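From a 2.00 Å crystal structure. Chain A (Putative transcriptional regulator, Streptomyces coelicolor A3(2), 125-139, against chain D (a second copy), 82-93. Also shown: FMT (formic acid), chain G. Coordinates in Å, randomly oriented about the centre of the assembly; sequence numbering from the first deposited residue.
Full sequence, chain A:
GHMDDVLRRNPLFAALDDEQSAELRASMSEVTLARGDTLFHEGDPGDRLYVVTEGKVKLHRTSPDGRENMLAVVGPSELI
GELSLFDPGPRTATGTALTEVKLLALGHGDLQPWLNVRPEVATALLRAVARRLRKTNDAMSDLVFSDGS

Chain A 125-139: LLRAVARRLRKTNDA
Chain D 82-93: ELSLFDPGPRTA

Chain A 125-139 is helical, continuing a helix that begins earlier in the chain, with i to i-4 backbone bonds such as A:Ala130 N to A:Leu126 O (2.9 Å) and a wider pi-type turn at 135-139. Chain D lies against it as an irregular segment: 82-85 have helical phi/psi, and 89-90 form a short strand. The chains run in opposite senses at first, D:Leu83 CA facing A:Ala130 CA at 6.0 Å and D:Phe86 CA facing A:Arg127 CA at 5.1 Å; chain D then turns back, bringing D:Thr92 CA to 8.4 Å from A:Asp138 CA.

D:Leu83 (chi1 m, chi2 t) points toward the helix. D:Leu83 CD2 lies 4.1 Å from both A:Ala130 CB and A:Leu133 CD2, the latter leucine being t, p. The small alanine lets the backbones approach, and D:Phe86 CB rests 3.7 Å from A:Ala130 CB. The D:Phe86 ring (chi1 m, chi2 -61°) receives A:Leu126 CD2 over one face, 4.3 Å from its centroid, a CH-pi contact suited to an aliphatic methyl.

D:Asp87 (phi/psi -143/83, chi1 t) supplies the charge. D:Asp87 N bonds to D:Leu83 O (2.9 Å), while the carboxylate forms salt bridges from D:Asp87 OD1 to A:Arg131 NH1 and from D:Asp87 OD2 to A:Arg134 NH2, each 2.8 Å. A longer one joins D:Asp87 OD1 to A:Arg127 NE (3.9 Å). Long, flexible arginines can thus converge on one acid from successive helical turns.

D:Pro88 (-51/140) directs CB away, yet D:Pro88 CD meets A:Arg127 NH2 at 3.9 Å. At extended D:Gly89 (-170/172), D:Gly89 CA is 3.9 Å from A:Arg134 NH1; an ideal CB would clash with that nitrogen at 2.6 Å. D:Arg91 (m, m, t) turns its CB away and donates hydrogen bonds to the bound formic acid, D:Arg91 NE to FMT O2 (3.0 Å) and D:Arg91 NH2 to FMT O1 (2.9 Å). D:Thr92 (p) ends the contact, D:Thr92 OG1 lying 4.1 Å from A:Asp138 OD1.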

# COMPACT_ATOMS: atom_id res chain seq x y z
N LEU A 125 -19.85 11.75 -4.90
CA LEU A 125 -18.56 11.42 -5.48
C LEU A 125 -17.43 11.58 -4.47
O LEU A 125 -16.57 10.72 -4.39
CB LEU A 125 -18.29 12.23 -6.75
CG LEU A 125 -19.32 11.92 -7.86
CD1 LEU A 125 -19.03 12.80 -9.04
CD2 LEU A 125 -19.35 10.43 -8.25
N LEU A 126 -17.47 12.65 -3.68
CA LEU A 126 -16.47 12.85 -2.62
C LEU A 126 -16.48 11.71 -1.61
O LEU A 126 -15.42 11.26 -1.17
CB LEU A 126 -16.69 14.21 -1.93
CG LEU A 126 -16.20 15.44 -2.70
CD1 LEU A 126 -16.83 16.71 -2.11
CD2 LEU A 126 -14.67 15.51 -2.69
N ARG A 127 -17.68 11.28 -1.21
CA ARG A 127 -17.85 10.12 -0.34
C ARG A 127 -17.15 8.90 -0.90
O ARG A 127 -16.35 8.29 -0.22
CB ARG A 127 -19.33 9.80 -0.12
CG ARG A 127 -19.60 8.63 0.83
CD ARG A 127 -21.09 8.47 1.17
NE ARG A 127 -21.41 9.01 2.49
CZ ARG A 127 -21.97 10.20 2.71
NH1 ARG A 127 -22.28 10.99 1.69
NH2 ARG A 127 -22.22 10.60 3.95
N ALA A 128 -17.45 8.55 -2.15
CA ALA A 128 -16.93 7.34 -2.79
C ALA A 128 -15.41 7.34 -2.84
O ALA A 128 -14.78 6.37 -2.43
CB ALA A 128 -17.50 7.21 -4.20
N VAL A 129 -14.82 8.43 -3.32
CA VAL A 129 -13.36 8.55 -3.39
C VAL A 129 -12.72 8.53 -1.99
O VAL A 129 -11.71 7.85 -1.78
CB VAL A 129 -12.94 9.80 -4.24
CG1 VAL A 129 -11.44 9.97 -4.23
CG2 VAL A 129 -13.42 9.65 -5.67
N ALA A 130 -13.32 9.25 -1.04
CA ALA A 130 -12.80 9.28 0.35
C ALA A 130 -12.80 7.89 0.97
O ALA A 130 -11.89 7.55 1.74
CB ALA A 130 -13.61 10.22 1.22
N ARG A 131 -13.84 7.12 0.66
CA ARG A 131 -14.01 5.76 1.20
C ARG A 131 -12.82 4.87 0.82
O ARG A 131 -12.19 4.25 1.68
CB ARG A 131 -15.33 5.17 0.72
CG ARG A 131 -15.68 3.81 1.29
CD ARG A 131 -17.15 3.76 1.69
NE ARG A 131 -17.30 3.88 3.13
CZ ARG A 131 -18.29 4.54 3.75
NH1 ARG A 131 -19.23 5.17 3.05
NH2 ARG A 131 -18.31 4.57 5.08
N ARG A 132 -12.51 4.85 -0.46
CA ARG A 132 -11.40 4.05 -0.96
C ARG A 132 -10.04 4.49 -0.44
O ARG A 132 -9.20 3.66 -0.09
CB ARG A 132 -11.42 4.07 -2.46
CG ARG A 132 -12.08 2.85 -3.01
CD ARG A 132 -11.79 2.76 -4.45
NE ARG A 132 -12.57 3.76 -5.14
CZ ARG A 132 -12.33 4.18 -6.37
NH1 ARG A 132 -13.12 5.10 -6.89
NH2 ARG A 132 -11.31 3.68 -7.07
N LEU A 133 -9.82 5.81 -0.41
CA LEU A 133 -8.58 6.38 0.12
C LEU A 133 -8.44 6.01 1.60
O LEU A 133 -7.32 5.75 2.10
CB LEU A 133 -8.56 7.89 -0.12
CG LEU A 133 -7.28 8.64 0.24
CD1 LEU A 133 -6.10 8.18 -0.59
CD2 LEU A 133 -7.49 10.14 0.09
N ARG A 134 -9.58 5.93 2.28
CA ARG A 134 -9.65 5.46 3.66
C ARG A 134 -9.22 4.01 3.81
O ARG A 134 -8.37 3.69 4.65
CB ARG A 134 -11.06 5.69 4.22
CG ARG A 134 -11.48 4.76 5.36
CD ARG A 134 -12.21 5.51 6.45
NE ARG A 134 -13.67 5.48 6.31
CZ ARG A 134 -14.51 6.06 7.17
NH1 ARG A 134 -14.05 6.72 8.23
NH2 ARG A 134 -15.83 5.98 6.97
N LYS A 135 -9.82 3.11 3.02
CA LYS A 135 -9.48 1.68 3.09
C LYS A 135 -8.00 1.47 2.79
O LYS A 135 -7.30 0.80 3.56
CB LYS A 135 -10.34 0.85 2.12
CG LYS A 135 -11.86 1.03 2.27
CD LYS A 135 -12.46 0.16 3.36
CE LYS A 135 -13.97 0.35 3.46
NZ LYS A 135 -14.56 -0.41 4.59
N THR A 136 -7.52 2.07 1.70
CA THR A 136 -6.10 2.01 1.35
C THR A 136 -5.22 2.38 2.54
O THR A 136 -4.40 1.60 2.96
CB THR A 136 -5.74 2.92 0.16
OG1 THR A 136 -6.15 2.32 -1.08
CG2 THR A 136 -4.22 3.16 0.12
N ASN A 137 -5.41 3.58 3.08
CA ASN A 137 -4.54 4.06 4.14
C ASN A 137 -4.79 3.41 5.50
O ASN A 137 -3.84 3.05 6.20
CB ASN A 137 -4.53 5.59 4.20
CG ASN A 137 -3.76 6.23 3.02
OD1 ASN A 137 -4.22 7.21 2.41
ND2 ASN A 137 -2.58 5.67 2.70
N ASP A 138 -6.06 3.21 5.86
CA ASP A 138 -6.45 2.86 7.24
C ASP A 138 -6.76 1.39 7.50
O ASP A 138 -6.10 0.76 8.34
CB ASP A 138 -7.62 3.72 7.72
CG ASP A 138 -7.17 5.07 8.24
OD1 ASP A 138 -6.50 5.10 9.30
OD2 ASP A 138 -7.50 6.09 7.60
N ALA A 139 -7.77 0.85 6.82
CA ALA A 139 -8.10 -0.58 6.93
C ALA A 139 -6.86 -1.45 6.66
O ALA A 139 -6.75 -2.58 7.15
CB ALA A 139 -9.24 -0.94 5.96
N GLU D 82 -9.33 14.65 8.30
CA GLU D 82 -9.61 15.10 6.94
C GLU D 82 -10.75 14.33 6.25
O GLU D 82 -11.71 14.92 5.78
CB GLU D 82 -8.35 15.06 6.05
CG GLU D 82 -8.65 15.62 4.66
CD GLU D 82 -7.56 15.39 3.66
OE1 GLU D 82 -6.45 15.00 4.05
OE2 GLU D 82 -7.83 15.58 2.46
N LEU D 83 -10.64 13.01 6.18
CA LEU D 83 -11.62 12.25 5.40
C LEU D 83 -13.01 12.10 6.02
O LEU D 83 -13.96 11.66 5.34
CB LEU D 83 -11.05 10.88 4.98
CG LEU D 83 -9.85 10.97 4.01
CD1 LEU D 83 -9.33 9.56 3.70
CD2 LEU D 83 -10.16 11.73 2.73
N SER D 84 -13.13 12.48 7.30
CA SER D 84 -14.41 12.49 8.03
C SER D 84 -15.37 13.51 7.44
O SER D 84 -16.58 13.32 7.50
CB SER D 84 -14.23 12.85 9.51
OG SER D 84 -12.95 12.48 9.94
N LEU D 85 -14.81 14.60 6.90
CA LEU D 85 -15.61 15.61 6.22
C LEU D 85 -16.45 15.02 5.10
O LEU D 85 -17.59 15.47 4.88
CB LEU D 85 -14.73 16.73 5.65
CG LEU D 85 -15.44 17.84 4.87
CD1 LEU D 85 -16.48 18.58 5.73
CD2 LEU D 85 -14.42 18.81 4.27
N PHE D 86 -15.90 14.04 4.39
CA PHE D 86 -16.53 13.50 3.18
C PHE D 86 -17.23 12.20 3.47
O PHE D 86 -18.23 11.87 2.86
CB PHE D 86 -15.49 13.30 2.07
CG PHE D 86 -14.68 14.53 1.79
CD1 PHE D 86 -15.30 15.70 1.35
CD2 PHE D 86 -13.30 14.53 1.96
CE1 PHE D 86 -14.56 16.84 1.08
CE2 PHE D 86 -12.55 15.68 1.70
CZ PHE D 86 -13.18 16.83 1.26
N ASP D 87 -16.68 11.45 4.42
CA ASP D 87 -17.22 10.13 4.74
C ASP D 87 -17.14 9.87 6.25
O ASP D 87 -16.23 9.19 6.73
CB ASP D 87 -16.48 9.07 3.92
CG ASP D 87 -17.02 7.67 4.15
OD1 ASP D 87 -18.26 7.49 4.19
OD2 ASP D 87 -16.19 6.74 4.26
N PRO D 88 -18.12 10.37 7.01
CA PRO D 88 -18.21 10.19 8.45
C PRO D 88 -18.08 8.72 8.89
O PRO D 88 -18.58 7.82 8.22
CB PRO D 88 -19.60 10.73 8.79
CG PRO D 88 -19.86 11.77 7.71
CD PRO D 88 -19.27 11.14 6.48
N GLY D 89 -17.35 8.50 9.97
CA GLY D 89 -17.13 7.16 10.51
C GLY D 89 -16.49 7.29 11.88
O GLY D 89 -16.16 8.41 12.28
N PRO D 90 -16.34 6.16 12.61
CA PRO D 90 -15.72 6.15 13.93
C PRO D 90 -14.27 6.63 13.92
O PRO D 90 -13.49 6.26 13.03
CB PRO D 90 -15.77 4.67 14.34
CG PRO D 90 -16.03 3.92 13.11
CD PRO D 90 -16.81 4.82 12.22
N ARG D 91 -13.91 7.47 14.89
CA ARG D 91 -12.53 7.95 15.02
C ARG D 91 -11.59 6.76 15.17
O ARG D 91 -11.92 5.80 15.85
CB ARG D 91 -12.41 8.92 16.20
CG ARG D 91 -13.23 10.22 16.01
CD ARG D 91 -12.72 11.02 14.80
NE ARG D 91 -13.31 12.35 14.76
CZ ARG D 91 -13.35 13.13 13.69
NH1 ARG D 91 -12.86 12.70 12.53
NH2 ARG D 91 -13.90 14.34 13.78
N THR D 92 -10.44 6.81 14.50
CA THR D 92 -9.48 5.70 14.55
C THR D 92 -8.40 5.94 15.61
O THR D 92 -7.51 5.11 15.80
CB THR D 92 -8.79 5.46 13.18
OG1 THR D 92 -8.20 6.68 12.71
CG2 THR D 92 -9.78 4.95 12.15
N ALA D 93 -8.48 7.08 16.28
CA ALA D 93 -7.52 7.43 17.33
C ALA D 93 -8.13 8.39 18.33
O ALA D 93 -9.11 9.08 18.02
CB ALA D 93 -6.27 8.06 16.71
C FMT G . -15.12 14.24 17.13
O1 FMT G . -14.93 15.18 16.31
O2 FMT G . -15.29 13.01 16.94